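Local atomic coordinates of alkylpurine DNA glycosylase AlkC (Pseudomonas fluorescens, PDB entry 5VHV), a protein that excises alkylated purine bases from damaged DNA, starting base excision repair without flipping the modified nucleotide out of the duplex. Residues P3-I8 against S81-L86; A74-L79 against K108-F113. All coordinates share one frame; numbering follows the deposited sequence.

Interaction 1 of 2, residues P3-I8 against S81-L86; sequences PALKEI and SGFVSL. With 9B4 ((2R,5R,13R,16R)-9-(hydroxymethyl)-9-{[(2R)-2-hydroxypropoxy]methyl}-5,13-dimethyl-4,7,11,14-tetraoxaheptadecane-2,16-diol), chain L; nucleotides of chain D.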
# COMPACT_ATOMS: atom_id res chain seq x y z
N PRO A 3 19.96 -7.62 7.00
CA PRO A 3 20.38 -7.65 5.60
C PRO A 3 19.37 -6.92 4.73
O PRO A 3 18.18 -6.89 5.04
CB PRO A 3 20.44 -9.14 5.27
CG PRO A 3 20.65 -9.81 6.59
CD PRO A 3 19.93 -8.96 7.60
N ALA A 4 19.86 -6.31 3.66
CA ALA A 4 18.96 -5.65 2.73
C ALA A 4 18.03 -6.67 2.08
O ALA A 4 18.34 -7.86 1.96
CB ALA A 4 19.77 -4.90 1.66
N LEU A 5 16.86 -6.20 1.65
CA LEU A 5 15.91 -7.10 1.01
C LEU A 5 16.50 -7.78 -0.22
O LEU A 5 16.14 -8.93 -0.53
CB LEU A 5 14.65 -6.34 0.64
CG LEU A 5 13.53 -7.22 0.07
CD1 LEU A 5 13.09 -8.27 1.11
CD2 LEU A 5 12.36 -6.35 -0.32
N LYS A 6 17.39 -7.10 -0.95
CA LYS A 6 17.92 -7.72 -2.17
C LYS A 6 18.66 -9.02 -1.87
O LYS A 6 18.80 -9.86 -2.77
CB LYS A 6 18.84 -6.74 -2.90
CG LYS A 6 20.10 -6.36 -2.11
CD LYS A 6 20.77 -5.15 -2.75
CE LYS A 6 22.00 -4.72 -1.98
NZ LYS A 6 22.43 -3.35 -2.38
N GLU A 7 19.10 -9.24 -0.62
CA GLU A 7 19.81 -10.47 -0.31
C GLU A 7 18.87 -11.68 -0.28
O GLU A 7 19.35 -12.81 -0.20
CB GLU A 7 20.54 -10.32 1.01
CG GLU A 7 21.55 -9.19 0.99
CD GLU A 7 22.63 -9.35 -0.07
OE1 GLU A 7 23.07 -8.31 -0.61
OE2 GLU A 7 23.03 -10.50 -0.36
N ILE A 8 17.56 -11.46 -0.37
CA ILE A 8 16.66 -12.59 -0.56
C ILE A 8 16.99 -13.31 -1.87
O ILE A 8 16.83 -14.53 -1.98
CB ILE A 8 15.19 -12.11 -0.50
CG1 ILE A 8 14.24 -13.27 -0.23
CG2 ILE A 8 14.79 -11.43 -1.79
CD1 ILE A 8 14.21 -13.67 1.21
N SER A 81 10.12 -19.45 -0.69
CA SER A 81 9.82 -18.04 -0.42
C SER A 81 8.72 -17.53 -1.34
O SER A 81 8.80 -17.68 -2.56
CB SER A 81 11.07 -17.19 -0.61
OG SER A 81 10.72 -15.81 -0.70
N GLY A 82 7.71 -16.88 -0.75
CA GLY A 82 6.66 -16.27 -1.53
C GLY A 82 7.12 -15.04 -2.31
O GLY A 82 6.70 -14.81 -3.44
N PHE A 83 8.02 -14.25 -1.71
CA PHE A 83 8.57 -13.10 -2.42
C PHE A 83 9.43 -13.56 -3.60
O PHE A 83 9.33 -13.01 -4.70
CB PHE A 83 9.38 -12.25 -1.45
CG PHE A 83 9.88 -10.99 -2.05
CD1 PHE A 83 9.11 -9.84 -2.01
CD2 PHE A 83 11.10 -10.94 -2.69
CE1 PHE A 83 9.57 -8.66 -2.60
CE2 PHE A 83 11.56 -9.77 -3.27
CZ PHE A 83 10.79 -8.63 -3.22
N VAL A 84 10.27 -14.58 -3.40
CA VAL A 84 11.08 -15.10 -4.50
C VAL A 84 10.18 -15.56 -5.65
O VAL A 84 10.53 -15.40 -6.82
CB VAL A 84 12.00 -16.22 -4.01
CG1 VAL A 84 12.58 -17.03 -5.18
CG2 VAL A 84 13.13 -15.63 -3.18
N SER A 85 9.02 -16.12 -5.32
CA SER A 85 8.11 -16.65 -6.33
C SER A 85 7.54 -15.58 -7.26
O SER A 85 6.91 -15.94 -8.27
CB SER A 85 6.96 -17.40 -5.64
OG SER A 85 7.51 -18.45 -4.85
N LEU A 86 7.76 -14.30 -6.98
CA LEU A 86 7.38 -13.25 -7.93
C LEU A 86 7.98 -13.45 -9.32
O LEU A 86 7.43 -12.92 -10.30
CB LEU A 86 7.79 -11.87 -7.42
CG LEU A 86 7.07 -11.33 -6.19
CD1 LEU A 86 7.76 -10.08 -5.64
CD2 LEU A 86 5.62 -11.06 -6.49
C01 9B4 L . 10.51 -0.80 1.69
C02 9B4 L . 9.30 -1.72 1.83
C03 9B4 L . 9.76 -3.16 1.72
C05 9B4 L . 9.07 -5.36 1.55
C06 9B4 L . 8.12 -6.39 2.15
C07 9B4 L . 6.70 -6.14 1.69
C09 9B4 L . 5.32 -5.97 -0.19
C10 9B4 L . 4.99 -6.81 -1.43
C12 9B4 L . 4.85 -9.05 -2.21
C13 9B4 L . 4.53 -10.47 -1.72
C15 9B4 L . 4.82 -11.48 -2.83
C16 9B4 L . 6.03 -6.47 -2.49
C17 9B4 L . 8.11 -6.32 3.69
C23 9B4 L . 8.62 -7.73 1.60
C25 9B4 L . 9.11 -9.59 2.86
C26 9B4 L . 8.73 -11.05 3.05
C27 9B4 L . 7.39 -11.39 2.39
C34 9B4 L . 7.15 -0.92 1.20
C35 9B4 L . 6.00 -1.66 0.54
C37 9B4 L . 4.77 -0.75 0.59
O04 9B4 L . 8.66 -4.04 1.81
O08 9B4 L . 6.60 -6.28 0.30
O11 9B4 L . 5.02 -8.18 -1.12
O14 9B4 L . 5.33 -10.78 -0.61
O18 9B4 L . 9.38 -6.36 4.27
O24 9B4 L . 8.08 -8.83 2.26
O28 9B4 L . 9.76 -11.78 2.45
O33 9B4 L . 8.37 -1.49 0.81
O36 9B4 L . 6.35 -1.97 -0.79
P DT D 7 16.97 -2.88 -0.18
OP1 DT D 7 17.40 -4.16 -0.75
OP2 DT D 7 17.99 -1.79 -0.02
O5' DT D 7 15.75 -2.23 -0.92
C5' DT D 7 14.69 -3.06 -1.30
C4' DT D 7 13.69 -2.28 -2.12
O4' DT D 7 13.06 -1.28 -1.28
C3' DT D 7 14.25 -1.52 -3.32
O3' DT D 7 13.81 -2.18 -4.52
C2' DT D 7 13.70 -0.08 -3.16
C1' DT D 7 12.62 -0.23 -2.09
N1 DT D 7 12.42 0.94 -1.24
C2 DT D 7 11.15 1.49 -1.13
O2 DT D 7 10.17 1.05 -1.72
N3 DT D 7 11.06 2.54 -0.26
C4 DT D 7 12.08 3.11 0.46
O4 DT D 7 11.90 4.08 1.19
C5 DT D 7 13.38 2.49 0.31
C7 DT D 7 14.56 3.03 1.05
C6 DT D 7 13.48 1.45 -0.53
P DT D 6 15.47 1.23 4.77
OP1 DT D 6 15.66 0.68 6.12
OP2 DT D 6 15.92 2.59 4.43
O5' DT D 6 16.13 0.25 3.68
C5' DT D 6 17.00 -0.79 4.07
C4' DT D 6 16.55 -2.12 3.49
O4' DT D 6 15.49 -2.67 4.31
C3' DT D 6 15.96 -2.05 2.06
O3' DT D 6 16.39 -3.15 1.29
C2' DT D 6 14.46 -2.12 2.32
C1' DT D 6 14.46 -3.12 3.46
N1 DT D 6 13.19 -3.23 4.22
C2 DT D 6 12.34 -4.27 3.93
O2 DT D 6 12.55 -5.08 3.05
N3 DT D 6 11.21 -4.32 4.70
C4 DT D 6 10.85 -3.45 5.72
O4 DT D 6 9.82 -3.59 6.36
C5 DT D 6 11.79 -2.40 5.99
C7 DT D 6 11.51 -1.41 7.09
C6 DT D 6 12.91 -2.34 5.24

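Interaction 2 of 2, residues A74-L79 against K108-F113; sequences ALAPRL and KYFTTF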
# COMPACT_ATOMS: atom_id res chain seq x y z
N ALA A 74 5.21 -26.86 -11.84
CA ALA A 74 5.75 -27.82 -10.88
C ALA A 74 6.75 -27.18 -9.95
O ALA A 74 6.88 -27.59 -8.79
CB ALA A 74 6.40 -29.00 -11.60
N LEU A 75 7.46 -26.14 -10.43
CA LEU A 75 8.45 -25.48 -9.60
C LEU A 75 7.80 -24.69 -8.46
O LEU A 75 8.36 -24.63 -7.36
CB LEU A 75 9.30 -24.54 -10.47
CG LEU A 75 10.45 -23.85 -9.75
CD1 LEU A 75 11.53 -24.83 -9.35
CD2 LEU A 75 11.01 -22.70 -10.60
N ALA A 76 6.62 -24.13 -8.69
CA ALA A 76 6.05 -23.18 -7.73
C ALA A 76 5.97 -23.73 -6.31
O ALA A 76 6.48 -23.06 -5.40
CB ALA A 76 4.68 -22.71 -8.23
N PRO A 77 5.41 -24.92 -6.05
CA PRO A 77 5.34 -25.41 -4.66
C PRO A 77 6.68 -25.82 -4.06
O PRO A 77 6.75 -26.02 -2.84
CB PRO A 77 4.39 -26.62 -4.76
CG PRO A 77 4.51 -27.07 -6.19
CD PRO A 77 4.68 -25.80 -6.99
N ARG A 78 7.74 -25.95 -4.85
CA ARG A 78 9.06 -26.31 -4.35
C ARG A 78 9.86 -25.11 -3.85
O ARG A 78 10.89 -25.32 -3.18
CB ARG A 78 9.86 -27.02 -5.44
CG ARG A 78 9.09 -28.15 -6.12
CD ARG A 78 9.96 -28.89 -7.13
NE ARG A 78 11.05 -29.59 -6.46
CZ ARG A 78 11.07 -30.89 -6.19
NH1 ARG A 78 10.08 -31.69 -6.56
NH2 ARG A 78 12.11 -31.40 -5.55
N LEU A 79 9.43 -23.89 -4.16
CA LEU A 79 10.16 -22.69 -3.75
C LEU A 79 9.89 -22.38 -2.28
O LEU A 79 8.77 -22.52 -1.80
CB LEU A 79 9.76 -21.50 -4.61
CG LEU A 79 10.06 -21.66 -6.11
CD1 LEU A 79 9.64 -20.42 -6.87
CD2 LEU A 79 11.52 -21.93 -6.35
N LYS A 108 -3.32 -16.80 -12.57
CA LYS A 108 -4.28 -17.16 -11.54
C LYS A 108 -3.72 -18.27 -10.66
O LYS A 108 -3.96 -18.30 -9.44
CB LYS A 108 -5.59 -17.62 -12.18
CG LYS A 108 -6.67 -17.99 -11.18
CD LYS A 108 -7.88 -18.63 -11.87
CE LYS A 108 -8.87 -19.09 -10.82
NZ LYS A 108 -10.12 -19.65 -11.41
N TYR A 109 -2.99 -19.19 -11.26
CA TYR A 109 -2.34 -20.27 -10.51
C TYR A 109 -1.18 -19.73 -9.66
O TYR A 109 -1.09 -20.02 -8.46
CB TYR A 109 -1.84 -21.33 -11.48
CG TYR A 109 -0.97 -22.39 -10.85
CD1 TYR A 109 -1.53 -23.45 -10.15
CD2 TYR A 109 0.42 -22.33 -10.95
CE1 TYR A 109 -0.72 -24.45 -9.58
CE2 TYR A 109 1.23 -23.31 -10.38
CZ TYR A 109 0.65 -24.37 -9.72
OH TYR A 109 1.45 -25.34 -9.14
N PHE A 110 -0.28 -18.98 -10.28
CA PHE A 110 0.92 -18.49 -9.57
C PHE A 110 0.60 -17.51 -8.44
O PHE A 110 1.37 -17.41 -7.48
CB PHE A 110 1.89 -17.82 -10.54
CG PHE A 110 2.62 -18.78 -11.48
CD1 PHE A 110 3.11 -20.00 -11.03
CD2 PHE A 110 2.84 -18.41 -12.80
CE1 PHE A 110 3.79 -20.85 -11.90
CE2 PHE A 110 3.54 -19.25 -13.68
CZ PHE A 110 4.00 -20.47 -13.23
N THR A 111 -0.50 -16.75 -8.54
CA THR A 111 -0.72 -15.67 -7.59
C THR A 111 -0.90 -16.20 -6.16
O THR A 111 -0.60 -15.47 -5.20
CB THR A 111 -1.91 -14.80 -8.02
OG1 THR A 111 -1.79 -13.50 -7.43
CG2 THR A 111 -3.25 -15.40 -7.63
N THR A 112 -1.35 -17.45 -5.99
CA THR A 112 -1.45 -18.00 -4.64
C THR A 112 -0.09 -18.29 -4.01
O THR A 112 0.03 -18.32 -2.78
CB THR A 112 -2.29 -19.29 -4.65
OG1 THR A 112 -1.61 -20.32 -5.38
CG2 THR A 112 -3.65 -19.05 -5.31
N PHE A 113 0.95 -18.48 -4.81
CA PHE A 113 2.29 -18.75 -4.30
C PHE A 113 3.05 -17.48 -3.98
O PHE A 113 3.99 -17.50 -3.19
CB PHE A 113 3.07 -19.57 -5.34
CG PHE A 113 2.48 -20.92 -5.58
CD1 PHE A 113 2.85 -21.99 -4.78
CD2 PHE A 113 1.51 -21.12 -6.56
CE1 PHE A 113 2.30 -23.24 -4.96
CE2 PHE A 113 0.96 -22.38 -6.76
CZ PHE A 113 1.34 -23.44 -5.95

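Interaction 1 of 2, residues P3-I8 against S81-L86
The carbonyl oxygen of Ser81, a residue whose side chain borders Ile8, is gripped twice by Ser85. Ser85 OG donates to Ser81 O over 2.7 Å, tilted 24° from the carbonyl plane. Ser85 N reaches the same oxygen from the opposite face. Ser81 OG in turn accepts a nearly straight bond (174°) from Val84 N, forming an ST motif.

Across the segments the contact is apolar, and Ile8 uses both branches. Ile8 CG2 approaches the Phe83 ring obliquely, 3.8 Å from Phe83 CD2. Ile8 CG1, anti to the backbone N (chi1 -161°), meets Val84 CG2 at 3.9 Å. Leu5 CD2 comes obliquely to the ring tip, 4.0 Å from Phe83 CZ. Leu86 CD1 lies over one face of that ring, toward the rim. Val46 of helix 46-60 touches both Leu5 and Phe83.

Leu5 CD2 also touches 9B4, whose O14 sits at the Phe83 edge. Leu5 N bonds O3' of DT6 of chain D at 3.1 Å, and Lys6 N bonds OP1 of DT7 of chain D at 2.9 Å. Two successive main-chain amides at the start of a 3-10 turn thus hold the DNA backbone beside the 9B4 pocket.

Interaction 2 of 2, residues A74-L79 against K108-F113
The methyl group of Ala76 sits squarely over the Phe113 ring, with CB 3.8 Å from the ring centroid and 5° off its normal. This CH-pi contact is the tightly enclosed part. Two more rings close round the same methyl. Tyr109 comes obliquely, with CE2 4.1 Å from Ala76 CB. Phe110 offers its edge, with CD1 4.2 Å from Ala76 CB. Leu88 of helix 87-95 also packs on Ala76.

Pro77 is exposed to solvent, and its side chain is less covered. Phe113 CE1 meets Pro77 N obliquely at 3.7 Å, while Pro77 CB stands 4.0 Å from Phe113 CE1 and Pro77 CD 3.9 Å from Tyr109 OH. That hydroxyl is hydrogen-bonded to Tyr73 O, and the Tyr73 ring stacks on Tyr109. Within 108-113, Phe113 CE2 lies over one face of Tyr109, 3.6 Å above its plane and toward the rim. An alanine in place of Phe113 would probably open a gap beside the Ala76 methyl, leave Pro77 CB without its aromatic partner and give the Tyr109 ring more room to move.

No hydrogen bond joins the two segments. Their cohesion therefore rests on dispersion and CH-pi contacts, with the polar end of Tyr109 satisfied by main chain.

How the interactions relate
From the N terminus the chain runs through 3-8, then helices 11-24, 30-38, 46-60 and 65-75, whose last turn opens into 74-79. With one residue between, 81-86 follows. Interaction 1 closes this long excursion of helices and loops. Interaction 2 closes a shorter one, from 74-79 through 81-86 and helix 87-95 to the end of helix 100-110. The segments alternate, so the two closures cross. Their centres are about 15 Å apart, and Ser85 joins them: Ser85 OG lies 3.5 Å from Leu79 CD1, and Ser85 CB 3.9 Å from Phe113 O. Together they tie the DNA-contacting N-terminal turn to the loop after helix 65-75, and that region to helix 100-110.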